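Local coordinates for protein probable glutathione reductase (Sinorhizobium meliloti, PDB 4DNA) that probably catalyses the NADPH-dependent reduction of glutathione disulfide to glutathione, as an FAD-containing homodimer with a redox-active disulfide, at residues Y180-F185 / T196-R201; L174-G179 / D232-V237; F9-G14 / A115-P120. All coordinates share one frame; numbering follows the deposited sequence.

Contact 1 of 3, residues Y180-F185 / T196-R201. With FAD (flavin-adenine dinucleotide), chain C.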
loop_
_atom_site.group_PDB
_atom_site.type_symbol
_atom_site.label_atom_id
_atom_site.label_comp_id
_atom_site.label_asym_id
_atom_site.label_seq_id
_atom_site.Cartn_x
_atom_site.Cartn_y
_atom_site.Cartn_z
ATOM N N TYR A 180 -17.053 -10.327 -7.449
ATOM C CA TYR A 180 -16.258 -9.901 -6.320
ATOM C C TYR A 180 -16.900 -10.176 -4.949
ATOM O O TYR A 180 -16.170 -10.398 -3.967
ATOM C CB TYR A 180 -15.847 -8.438 -6.481
ATOM C CG TYR A 180 -16.838 -7.411 -6.007
ATOM C CD1 TYR A 180 -17.891 -6.991 -6.831
ATOM C CD2 TYR A 180 -16.695 -6.818 -4.739
ATOM C CE1 TYR A 180 -18.793 -6.024 -6.408
ATOM C CE2 TYR A 180 -17.592 -5.850 -4.288
ATOM C CZ TYR A 180 -18.640 -5.457 -5.126
ATOM O OH TYR A 180 -19.528 -4.508 -4.682
ATOM N N ILE A 181 -18.236 -10.166 -4.877
ATOM C CA ILE A 181 -18.933 -10.439 -3.611
ATOM C C ILE A 181 -18.718 -11.871 -3.167
ATOM O O ILE A 181 -18.389 -12.130 -2.009
ATOM C CB ILE A 181 -20.442 -10.120 -3.680
ATOM C CG1 ILE A 181 -20.646 -8.616 -3.861
ATOM C CG2 ILE A 181 -21.180 -10.542 -2.414
ATOM C CD1 ILE A 181 -22.065 -8.226 -4.202
ATOM N N ALA A 182 -18.897 -12.782 -4.118
ATOM C CA ALA A 182 -18.719 -14.197 -3.899
ATOM C C ALA A 182 -17.305 -14.459 -3.398
ATOM O O ALA A 182 -17.126 -15.039 -2.331
ATOM C CB ALA A 182 -19.001 -14.962 -5.175
ATOM N N VAL A 183 -16.303 -13.992 -4.133
ATOM C CA VAL A 183 -14.932 -14.313 -3.771
ATOM C C VAL A 183 -14.491 -13.702 -2.442
ATOM O O VAL A 183 -13.734 -14.331 -1.706
ATOM C CB VAL A 183 -13.921 -14.068 -4.904
ATOM C CG1 VAL A 183 -14.308 -14.897 -6.124
ATOM C CG2 VAL A 183 -13.839 -12.606 -5.269
ATOM N N GLU A 184 -14.983 -12.502 -2.128
ATOM C CA GLU A 184 -14.712 -11.864 -0.843
ATOM C C GLU A 184 -15.250 -12.696 0.320
ATOM O O GLU A 184 -14.503 -13.100 1.211
ATOM C CB GLU A 184 -15.306 -10.464 -0.812
ATOM C CG GLU A 184 -14.606 -9.460 -1.724
ATOM C CD GLU A 184 -15.143 -8.035 -1.594
ATOM O OE1 GLU A 184 -16.352 -7.841 -1.247
ATOM O OE2 GLU A 184 -14.338 -7.108 -1.849
ATOM N N PHE A 185 -16.543 -12.975 0.299
ATOM C CA PHE A 185 -17.143 -13.778 1.346
ATOM C C PHE A 185 -16.487 -15.139 1.525
ATOM O O PHE A 185 -16.169 -15.524 2.644
ATOM C CB PHE A 185 -18.642 -13.904 1.129
ATOM C CG PHE A 185 -19.406 -12.790 1.745
ATOM C CD1 PHE A 185 -19.618 -12.759 3.118
ATOM C CD2 PHE A 185 -19.868 -11.737 0.977
ATOM C CE1 PHE A 185 -20.300 -11.715 3.714
ATOM C CE2 PHE A 185 -20.556 -10.687 1.570
ATOM C CZ PHE A 185 -20.781 -10.682 2.938
ATOM N N THR A 196 -15.259 -23.974 3.271
ATOM C CA THR A 196 -15.827 -23.113 2.215
ATOM C C THR A 196 -15.828 -23.744 0.820
ATOM O O THR A 196 -14.808 -24.242 0.371
ATOM C CB THR A 196 -15.097 -21.750 2.153
ATOM O OG1 THR A 196 -15.355 -21.010 3.350
ATOM C CG2 THR A 196 -15.565 -20.920 0.964
ATOM N N THR A 197 -16.969 -23.708 0.134
ATOM C CA THR A 197 -17.037 -24.135 -1.274
ATOM C C THR A 197 -17.668 -23.048 -2.143
ATOM O O THR A 197 -18.687 -22.464 -1.778
ATOM C CB THR A 197 -17.840 -25.441 -1.451
ATOM O OG1 THR A 197 -17.503 -26.363 -0.410
ATOM C CG2 THR A 197 -17.561 -26.074 -2.797
ATOM N N LEU A 198 -17.058 -22.784 -3.293
ATOM C CA LEU A 198 -17.557 -21.766 -4.228
ATOM C C LEU A 198 -17.946 -22.393 -5.567
ATOM O O LEU A 198 -17.175 -23.178 -6.138
ATOM C CB LEU A 198 -16.496 -20.673 -4.427
ATOM C CG LEU A 198 -16.697 -19.531 -5.421
ATOM C CD1 LEU A 198 -17.668 -18.467 -4.925
ATOM C CD2 LEU A 198 -15.346 -18.901 -5.659
ATOM N N ILE A 199 -19.142 -22.060 -6.055
ATOM C CA ILE A 199 -19.617 -22.598 -7.334
ATOM C C ILE A 199 -20.116 -21.504 -8.283
ATOM O O ILE A 199 -20.738 -20.519 -7.870
ATOM C CB ILE A 199 -20.657 -23.720 -7.139
ATOM C CG1 ILE A 199 -20.947 -24.435 -8.467
ATOM C CG2 ILE A 199 -21.915 -23.189 -6.465
ATOM C CD1 ILE A 199 -21.987 -25.541 -8.386
ATOM N N TYR A 200 -19.819 -21.689 -9.564
ATOM C CA TYR A 200 -20.017 -20.650 -10.561
ATOM C C TYR A 200 -20.324 -21.257 -11.905
ATOM O O TYR A 200 -19.721 -22.238 -12.294
ATOM C CB TYR A 200 -18.750 -19.804 -10.675
ATOM C CG TYR A 200 -18.865 -18.578 -11.570
ATOM C CD1 TYR A 200 -20.062 -17.816 -11.641
ATOM C CD2 TYR A 200 -17.768 -18.152 -12.320
ATOM C CE1 TYR A 200 -20.152 -16.684 -12.452
ATOM C CE2 TYR A 200 -17.848 -17.020 -13.128
ATOM C CZ TYR A 200 -19.032 -16.288 -13.195
ATOM O OH TYR A 200 -19.057 -15.159 -14.002
ATOM N N ARG A 201 -21.256 -20.639 -12.614
ATOM C CA ARG A 201 -21.762 -21.170 -13.867
ATOM C C ARG A 201 -20.836 -20.873 -15.045
ATOM O O ARG A 201 -20.893 -21.545 -16.076
ATOM C CB ARG A 201 -23.190 -20.673 -14.131
ATOM C CG ARG A 201 -23.478 -19.210 -13.781
ATOM C CD ARG A 201 -24.464 -18.561 -14.752
ATOM N NE ARG A 201 -25.229 -19.569 -15.485
ATOM C CZ ARG A 201 -24.872 -20.093 -16.664
ATOM N NH1 ARG A 201 -25.638 -21.021 -17.241
ATOM N NH2 ARG A 201 -23.752 -19.697 -17.269
HETATM P PA FAD C . -27.538 2.508 -1.433
HETATM O O1A FAD C . -27.862 1.140 -2.007
HETATM O O2A FAD C . -26.257 2.788 -0.677
HETATM O O5B FAD C . -28.743 2.966 -0.476
HETATM C C5B FAD C . -29.962 3.534 -0.973
HETATM C C4B FAD C . -30.925 3.539 0.204
HETATM O O4B FAD C . -32.273 3.794 -0.185
HETATM C C3B FAD C . -30.909 2.184 0.886
HETATM O O3B FAD C . -30.522 2.371 2.255
HETATM C C2B FAD C . -32.321 1.657 0.721
HETATM O O2B FAD C . -32.734 0.901 1.859
HETATM C C1B FAD C . -33.145 2.924 0.541
HETATM N N9A FAD C . -34.382 2.741 -0.254
HETATM C C8A FAD C . -34.531 1.851 -1.253
HETATM N N7A FAD C . -35.757 1.925 -1.825
HETATM C C5A FAD C . -36.412 2.897 -1.179
HETATM C C6A FAD C . -37.759 3.476 -1.305
HETATM N N6A FAD C . -38.586 2.963 -2.248
HETATM N N1A FAD C . -38.097 4.485 -0.459
HETATM C C2A FAD C . -37.226 4.945 0.473
HETATM N N3A FAD C . -35.976 4.456 0.638
HETATM C C4A FAD C . -35.515 3.443 -0.147
HETATM N N1 FAD C . -18.541 -0.417 -3.345
HETATM C C2 FAD C . -17.263 0.023 -3.296
HETATM O O2 FAD C . -16.961 1.087 -3.879
HETATM N N3 FAD C . -16.306 -0.657 -2.638
HETATM C C4 FAD C . -16.542 -1.813 -1.986
HETATM O O4 FAD C . -15.620 -2.407 -1.376
HETATM C C4X FAD C . -17.922 -2.361 -2.004
HETATM N N5 FAD C . -18.245 -3.511 -1.372
HETATM C C5X FAD C . -19.524 -3.972 -1.408
HETATM C C6 FAD C . -19.856 -5.161 -0.756
HETATM C C7 FAD C . -21.167 -5.649 -0.795
HETATM C C7M FAD C . -21.475 -6.936 -0.072
HETATM C C8 FAD C . -22.230 -4.887 -1.523
HETATM C C8M FAD C . -23.660 -5.352 -1.586
HETATM C C9 FAD C . -21.901 -3.705 -2.173
HETATM C C9A FAD C . -20.594 -3.223 -2.146
HETATM N N10 FAD C . -20.274 -2.020 -2.808
HETATM C C10 FAD C . -18.935 -1.567 -2.748
HETATM C "C1'" FAD C . -21.324 -1.286 -3.538
HETATM C "C2'" FAD C . -21.861 -0.080 -2.782
HETATM O "O2'" FAD C . -22.327 -0.492 -1.493
HETATM C "C3'" FAD C . -22.970 0.605 -3.582
HETATM O "O3'" FAD C . -22.495 0.803 -4.919
HETATM C "C4'" FAD C . -23.391 1.954 -2.997
HETATM O "O4'" FAD C . -24.014 1.748 -1.723
HETATM C "C5'" FAD C . -24.360 2.674 -3.919
HETATM O "O5'" FAD C . -25.254 3.450 -3.124
HETATM P P FAD C . -26.643 4.068 -3.675
HETATM O O1P FAD C . -26.579 5.582 -3.599
HETATM O O2P FAD C . -27.029 3.392 -4.968
HETATM O O3P FAD C . -27.725 3.632 -2.571
#
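A182 and V183, in the first turn of helix 180-191, meet L198 of strand 195-199 through methyl groups alone. The CB of A182 lies 3.8 Å from CD1 of L198, and CG1 of V183 lies 4.2 Å from L198 CD2, so the two branches of one leucine are divided between neighbouring helix residues, one to each. L198 CG stands anti to its backbone N (chi1 176°), which carries the fork from the strand to the helix face bearing A182 and V183. V183 passes across the leucine at a slant.

Aromatic and flavin contacts occupy the other side of the helix. Y180 turns its ring edge toward the isoalloxazine: CE2 comes 3.8 Å from FAD N5, while OH sits over the face of the flavin near C9A. I181 CG1 lies 3.9 Å above the centre of the Y180 ring, backing one face. F185 presents a ring edge to the dimethylbenzene end, its CE2 4.2 Å from FAD C7M, and its ring also meets that of F164.

The polar interactions gather on E184, a buried residue that does not touch strand 195-199. Its OE2 lies at the Y180 ring edge, forms a salt bridge with K51, an FAD-binding residue, and accepts a hydrogen bond from F346 N.

Replacing Y180 with an alanine would take away the ring, and is likely to uncover the flavin near N5 and C9A and leave I181 CG1 without the face it packs on.

The helix is thus two-sided: small apolar side chains seat it on the sheet of a Rossmann-type unit, while Y180 meets the flavin on what is probably the nicotinamide side, consistent with the tyrosine that gates that pocket in glutathione reductases.

Contact 2 of 3, residues L174-G179 / D232-V237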
loop_
_atom_site.group_PDB
_atom_site.type_symbol
_atom_site.label_atom_id
_atom_site.label_comp_id
_atom_site.label_asym_id
_atom_site.label_seq_id
_atom_site.Cartn_x
_atom_site.Cartn_y
_atom_site.Cartn_z
ATOM N N LEU A 174 -21.616 -23.021 1.273
ATOM C CA LEU A 174 -21.477 -23.142 -0.163
ATOM C C LEU A 174 -21.966 -21.866 -0.810
ATOM O O LEU A 174 -23.133 -21.511 -0.657
ATOM C CB LEU A 174 -22.265 -24.343 -0.705
ATOM C CG LEU A 174 -22.346 -24.440 -2.230
ATOM C CD1 LEU A 174 -21.040 -24.940 -2.803
ATOM C CD2 LEU A 174 -23.493 -25.318 -2.687
ATOM N N ILE A 175 -21.075 -21.208 -1.549
ATOM C CA ILE A 175 -21.382 -19.944 -2.206
ATOM C C ILE A 175 -21.422 -20.024 -3.727
ATOM O O ILE A 175 -20.391 -20.157 -4.378
ATOM C CB ILE A 175 -20.374 -18.850 -1.839
ATOM C CG1 ILE A 175 -20.363 -18.625 -0.336
ATOM C CG2 ILE A 175 -20.725 -17.566 -2.570
ATOM C CD1 ILE A 175 -19.053 -18.077 0.182
ATOM N N ALA A 176 -22.624 -19.906 -4.280
ATOM C CA ALA A 176 -22.817 -19.713 -5.711
ATOM C C ALA A 176 -22.545 -18.253 -6.105
ATOM O O ALA A 176 -22.976 -17.315 -5.415
ATOM C CB ALA A 176 -24.230 -20.111 -6.093
ATOM N N GLY A 177 -21.833 -18.059 -7.207
ATOM C CA GLY A 177 -21.523 -16.715 -7.693
ATOM C C GLY A 177 -20.063 -16.654 -8.087
ATOM O O GLY A 177 -19.238 -17.352 -7.504
ATOM N N GLY A 178 -19.732 -15.825 -9.070
ATOM C CA GLY A 178 -18.342 -15.671 -9.498
ATOM C C GLY A 178 -17.741 -14.283 -9.373
ATOM O O GLY A 178 -16.556 -14.101 -9.622
ATOM N N GLY A 179 -18.547 -13.297 -8.994
ATOM C CA GLY A 179 -18.079 -11.927 -8.915
ATOM C C GLY A 179 -17.363 -11.605 -7.620
ATOM O O GLY A 179 -17.103 -12.485 -6.776
ATOM N N ASP A 232 -20.759 -24.730 -13.661
ATOM C CA ASP A 232 -21.778 -25.509 -12.966
ATOM C C ASP A 232 -22.771 -24.618 -12.244
ATOM O O ASP A 232 -22.490 -23.458 -11.974
ATOM C CB ASP A 232 -21.115 -26.468 -11.979
ATOM C CG ASP A 232 -21.992 -27.648 -11.625
ATOM O OD1 ASP A 232 -23.094 -27.810 -12.204
ATOM O OD2 ASP A 232 -21.565 -28.423 -10.748
ATOM N N ILE A 233 -23.921 -25.198 -11.915
ATOM C CA ILE A 233 -25.096 -24.473 -11.457
ATOM C C ILE A 233 -25.766 -25.282 -10.343
ATOM O O ILE A 233 -25.614 -26.510 -10.293
ATOM C CB ILE A 233 -26.057 -24.255 -12.664
ATOM C CG1 ILE A 233 -26.826 -22.936 -12.542
ATOM C CG2 ILE A 233 -26.979 -25.451 -12.912
ATOM C CD1 ILE A 233 -27.291 -22.383 -13.882
ATOM N N ILE A 234 -26.500 -24.616 -9.454
ATOM C CA ILE A 234 -27.349 -25.338 -8.485
ATOM C C ILE A 234 -28.740 -25.652 -9.073
ATOM O O ILE A 234 -29.476 -24.730 -9.433
ATOM C CB ILE A 234 -27.471 -24.580 -7.141
ATOM C CG1 ILE A 234 -26.132 -24.580 -6.412
ATOM C CG2 ILE A 234 -28.526 -25.215 -6.243
ATOM C CD1 ILE A 234 -26.075 -23.650 -5.225
ATOM N N GLN A 235 -29.072 -26.949 -9.188
ATOM C CA GLN A 235 -30.389 -27.415 -9.679
ATOM C C GLN A 235 -31.505 -27.008 -8.704
ATOM O O GLN A 235 -32.539 -26.467 -9.115
ATOM C CB GLN A 235 -30.450 -28.952 -9.871
ATOM C CG GLN A 235 -29.265 -29.642 -10.537
ATOM C CD GLN A 235 -29.341 -29.671 -12.053
ATOM O OE1 GLN A 235 -29.558 -28.644 -12.697
ATOM N NE2 GLN A 235 -29.136 -30.849 -12.632
ATOM N N SER A 236 -31.279 -27.289 -7.415
ATOM C CA SER A 236 -32.236 -27.005 -6.336
ATOM C C SER A 236 -31.596 -27.133 -4.955
ATOM O O SER A 236 -30.616 -27.867 -4.771
ATOM C CB SER A 236 -33.419 -27.961 -6.408
ATOM O OG SER A 236 -32.978 -29.273 -6.133
ATOM N N VAL A 237 -32.171 -26.428 -3.986
ATOM C CA VAL A 237 -31.750 -26.548 -2.605
ATOM C C VAL A 237 -32.892 -27.140 -1.803
ATOM O O VAL A 237 -34.061 -26.807 -2.031
ATOM C CB VAL A 237 -31.348 -25.187 -1.991
ATOM C CG1 VAL A 237 -30.794 -25.370 -0.584
ATOM C CG2 VAL A 237 -30.312 -24.480 -2.849
#
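L174 and A176, alternate residues of strand 172-176, both meet the end of a single side chain, I234, at the start of strand 234-239. L174 comes first: with CG anti to the backbone N (chi1 172°), it sends CD2 to within 4.0 Å of I234 CD1, the two side chains meeting end-on, methyl to methyl. I175 points to the other side of the strand, where it packs on A182 and A186 of helix 180-191. A176 returns to the first side, and its CB lies 4.1 Å from the same CD1 of I234, so that one methyl bridges two positions of the strand.

At G177 the strand gives way to the glycine-rich turn. Its phi is positive, and a side chain would press on the carbonyl oxygen of A176, a conformation that a residue with a side chain could hardly adopt. G178 follows, then G179 at the N-cap position of helix 180-191. These three glycines are predicted to bind the pyridine nucleotide, and G177, G179 and A182 fit a Rossmann-type GxGxxA pattern.

On the partner segment, just before I234, D232 OD1 accepts the N-H of I233 at 2.8 Å, from 47° above the carboxylate plane, with an N-H...O angle of 148°. The other carboxylate oxygen, OD2, is hydrogen-bonded to H252 ND1.

Strand 172-176 lies inside a parallel sheet, between strands 195-199 and 259-262, with helix 180-191 over the I175 side. On the L174 and A176 side comes I234, the leading residue of an antiparallel three-stranded meander whose middle strand, 245-249, also touches L174 through A247.

Contact 3 of 3, residues F9-G14 / A115-P120. With FAD (flavin-adenine dinucleotide), chain C.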
loop_
_atom_site.group_PDB
_atom_site.type_symbol
_atom_site.label_atom_id
_atom_site.label_comp_id
_atom_site.label_asym_id
_atom_site.label_seq_id
_atom_site.Cartn_x
_atom_site.Cartn_y
_atom_site.Cartn_z
ATOM N N PHE A 9 -36.679 16.869 -2.887
ATOM C CA PHE A 9 -36.849 15.603 -2.185
ATOM C C PHE A 9 -35.871 14.559 -2.718
ATOM O O PHE A 9 -35.702 14.421 -3.932
ATOM C CB PHE A 9 -38.289 15.084 -2.269
ATOM C CG PHE A 9 -38.624 14.080 -1.201
ATOM C CD1 PHE A 9 -38.234 12.746 -1.326
ATOM C CD2 PHE A 9 -39.304 14.470 -0.061
ATOM C CE1 PHE A 9 -38.527 11.823 -0.341
ATOM C CE2 PHE A 9 -39.603 13.550 0.926
ATOM C CZ PHE A 9 -39.213 12.227 0.788
ATOM N N VAL A 10 -35.233 13.848 -1.792
ATOM C CA VAL A 10 -34.279 12.784 -2.092
ATOM C C VAL A 10 -34.847 11.464 -1.574
ATOM O O VAL A 10 -35.040 11.303 -0.368
ATOM C CB VAL A 10 -32.921 13.043 -1.394
ATOM C CG1 VAL A 10 -31.990 11.857 -1.548
ATOM C CG2 VAL A 10 -32.255 14.292 -1.932
ATOM N N ILE A 11 -35.124 10.524 -2.468
ATOM C CA ILE A 11 -35.583 9.213 -2.038
ATOM C C ILE A 11 -34.406 8.254 -1.930
ATOM O O ILE A 11 -33.795 7.904 -2.940
ATOM C CB ILE A 11 -36.619 8.596 -2.993
ATOM C CG1 ILE A 11 -37.725 9.592 -3.327
ATOM C CG2 ILE A 11 -37.218 7.350 -2.364
ATOM C CD1 ILE A 11 -38.670 9.121 -4.419
ATOM N N GLY A 12 -34.106 7.822 -0.708
ATOM C CA GLY A 12 -33.038 6.849 -0.464
ATOM C C GLY A 12 -31.885 7.452 0.309
ATOM O O GLY A 12 -31.313 8.448 -0.120
ATOM N N GLY A 13 -31.542 6.856 1.451
ATOM C CA GLY A 13 -30.546 7.430 2.345
ATOM C C GLY A 13 -29.213 6.721 2.323
ATOM O O GLY A 13 -28.543 6.603 3.348
ATOM N N GLY A 14 -28.830 6.229 1.154
ATOM C CA GLY A 14 -27.527 5.621 0.988
ATOM C C GLY A 14 -26.513 6.664 0.564
ATOM O O GLY A 14 -26.746 7.867 0.705
ATOM N N ALA A 115 -40.573 6.054 0.778
ATOM C CA ALA A 115 -41.235 7.069 -0.046
ATOM C C ALA A 115 -41.559 6.529 -1.445
ATOM O O ALA A 115 -40.747 5.823 -2.058
ATOM C CB ALA A 115 -40.384 8.324 -0.139
ATOM N N GLU A 116 -42.759 6.848 -1.932
ATOM C CA GLU A 116 -43.156 6.501 -3.292
ATOM C C GLU A 116 -43.582 7.734 -4.060
ATOM O O GLU A 116 -43.723 8.825 -3.496
ATOM C CB GLU A 116 -44.276 5.469 -3.295
ATOM C CG GLU A 116 -43.793 4.037 -3.424
ATOM C CD GLU A 116 -44.882 3.023 -3.117
ATOM O OE1 GLU A 116 -46.005 3.147 -3.672
ATOM O OE2 GLU A 116 -44.609 2.099 -2.314
ATOM N N LEU A 117 -43.791 7.547 -5.356
ATOM C CA LEU A 117 -44.105 8.651 -6.237
ATOM C C LEU A 117 -45.566 8.715 -6.607
ATOM O O LEU A 117 -46.125 7.751 -7.142
ATOM C CB LEU A 117 -43.251 8.570 -7.495
ATOM C CG LEU A 117 -41.836 9.102 -7.309
ATOM C CD1 LEU A 117 -40.906 8.548 -8.371
ATOM C CD2 LEU A 117 -41.853 10.622 -7.355
ATOM N N ALA A 118 -46.168 9.862 -6.295
ATOM C CA ALA A 118 -47.497 10.246 -6.772
ATOM C C ALA A 118 -47.408 10.791 -8.210
ATOM O O ALA A 118 -47.203 10.015 -9.159
ATOM C CB ALA A 118 -48.113 11.277 -5.837
ATOM N N GLY A 119 -47.552 12.113 -8.360
ATOM C CA GLY A 119 -47.357 12.804 -9.643
ATOM C C GLY A 119 -45.899 12.813 -10.114
ATOM O O GLY A 119 -45.139 11.873 -9.843
ATOM N N PRO A 120 -45.499 13.861 -10.859
ATOM C CA PRO A 120 -44.083 13.977 -11.215
ATOM C C PRO A 120 -43.337 15.039 -10.383
ATOM O O PRO A 120 -42.141 15.253 -10.592
ATOM C CB PRO A 120 -44.128 14.364 -12.705
ATOM C CG PRO A 120 -45.578 14.648 -13.028
ATOM C CD PRO A 120 -46.333 14.708 -11.726
HETATM P PA FAD C . -27.538 2.508 -1.433
HETATM O O1A FAD C . -27.862 1.140 -2.007
HETATM O O2A FAD C . -26.257 2.788 -0.677
HETATM O O5B FAD C . -28.743 2.966 -0.476
HETATM C C5B FAD C . -29.962 3.534 -0.973
HETATM C C4B FAD C . -30.925 3.539 0.204
HETATM O O4B FAD C . -32.273 3.794 -0.185
HETATM C C3B FAD C . -30.909 2.184 0.886
HETATM O O3B FAD C . -30.522 2.371 2.255
HETATM C C2B FAD C . -32.321 1.657 0.721
HETATM O O2B FAD C . -32.734 0.901 1.859
HETATM C C1B FAD C . -33.145 2.924 0.541
HETATM N N9A FAD C . -34.382 2.741 -0.254
HETATM C C8A FAD C . -34.531 1.851 -1.253
HETATM N N7A FAD C . -35.757 1.925 -1.825
HETATM C C5A FAD C . -36.412 2.897 -1.179
HETATM C C6A FAD C . -37.759 3.476 -1.305
HETATM N N6A FAD C . -38.586 2.963 -2.248
HETATM N N1A FAD C . -38.097 4.485 -0.459
HETATM C C2A FAD C . -37.226 4.945 0.473
HETATM N N3A FAD C . -35.976 4.456 0.638
HETATM C C4A FAD C . -35.515 3.443 -0.147
HETATM N N1 FAD C . -18.541 -0.417 -3.345
HETATM C C2 FAD C . -17.263 0.023 -3.296
HETATM O O2 FAD C . -16.961 1.087 -3.879
HETATM N N3 FAD C . -16.306 -0.657 -2.638
HETATM C C4 FAD C . -16.542 -1.813 -1.986
HETATM O O4 FAD C . -15.620 -2.407 -1.376
HETATM C C4X FAD C . -17.922 -2.361 -2.004
HETATM N N5 FAD C . -18.245 -3.511 -1.372
HETATM C C5X FAD C . -19.524 -3.972 -1.408
HETATM C C6 FAD C . -19.856 -5.161 -0.756
HETATM C C7 FAD C . -21.167 -5.649 -0.795
HETATM C C7M FAD C . -21.475 -6.936 -0.072
HETATM C C8 FAD C . -22.230 -4.887 -1.523
HETATM C C8M FAD C . -23.660 -5.352 -1.586
HETATM C C9 FAD C . -21.901 -3.705 -2.173
HETATM C C9A FAD C . -20.594 -3.223 -2.146
HETATM N N10 FAD C . -20.274 -2.020 -2.808
HETATM C C10 FAD C . -18.935 -1.567 -2.748
HETATM C "C1'" FAD C . -21.324 -1.286 -3.538
HETATM C "C2'" FAD C . -21.861 -0.080 -2.782
HETATM O "O2'" FAD C . -22.327 -0.492 -1.493
HETATM C "C3'" FAD C . -22.970 0.605 -3.582
HETATM O "O3'" FAD C . -22.495 0.803 -4.919
HETATM C "C4'" FAD C . -23.391 1.954 -2.997
HETATM O "O4'" FAD C . -24.014 1.748 -1.723
HETATM C "C5'" FAD C . -24.360 2.674 -3.919
HETATM O "O5'" FAD C . -25.254 3.450 -3.124
HETATM P P FAD C . -26.643 4.068 -3.675
HETATM O O1P FAD C . -26.579 5.582 -3.599
HETATM O O2P FAD C . -27.029 3.392 -4.968
HETATM O O3P FAD C . -27.725 3.632 -2.571
#
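I11 and F9, both on strand 6-11, close around the methyl of A115, and this is the dense part of the contact. CG2 of I11 and CE1 of F9 each lie 4.0 Å from A115 CB. F9 gets there because its ring swings out anti to the backbone N (chi1 -160°), meeting the methyl obliquely. The adenine of FAD completes the cluster: I11 CG2 sits over the purine face 3.6 Å from FAD N1A, and the N-H of A115 points almost straight at that same nitrogen (3.2 Å, 167°). Beyond I11, the chain enters G12-G13-G14, where G12 CA comes 3.2 Å from ribose O4B and a side chain at G12 or G14 would run into the cofactor. G12, G14 and G17 fit the GxGxxG pattern, consistent with an FAD-binding Rossmann unit.

Away from the cofactor the packing thins. L117 leans in with its end, but I11 CD1 comes only to 4.3 Å from L117 CG. E116 points away from strand 6-11 and pairs with R114 in a salt bridge, while the chain runs on through A118 and G119 to the exposed P120. The strands themselves cross steeply, at 109° between their directions, so side chains rather than paired backbones join them.

The methyl over the face would suit any purine; the backbone N-H to N1 is what is consistent with adenine, whose N1 accepts a hydrogen bond, whereas N1 of guanine carries a proton.

Contacts 1 and 2 form one continuous piece of the probable pyridine-nucleotide-binding unit. Their centres are 9 Å apart, and strands 172-176 and 195-199 run side by side through probable hydrogen bonds of T197 O to I175 N (2.7 Å) and I199 O to G177 N (2.8 Å). Both segments of contact 1 fall between the two segments of contact 2 in the chain. Contact 3 belongs to the FAD-binding unit, its centre about 34 Å from that of contact 1 and 35 Å from that of contact 2. The extended cofactor spans the gap: contact 3 bonds its adenine end, while the helix of contact 1 lies against its flavin through Y180 and F185.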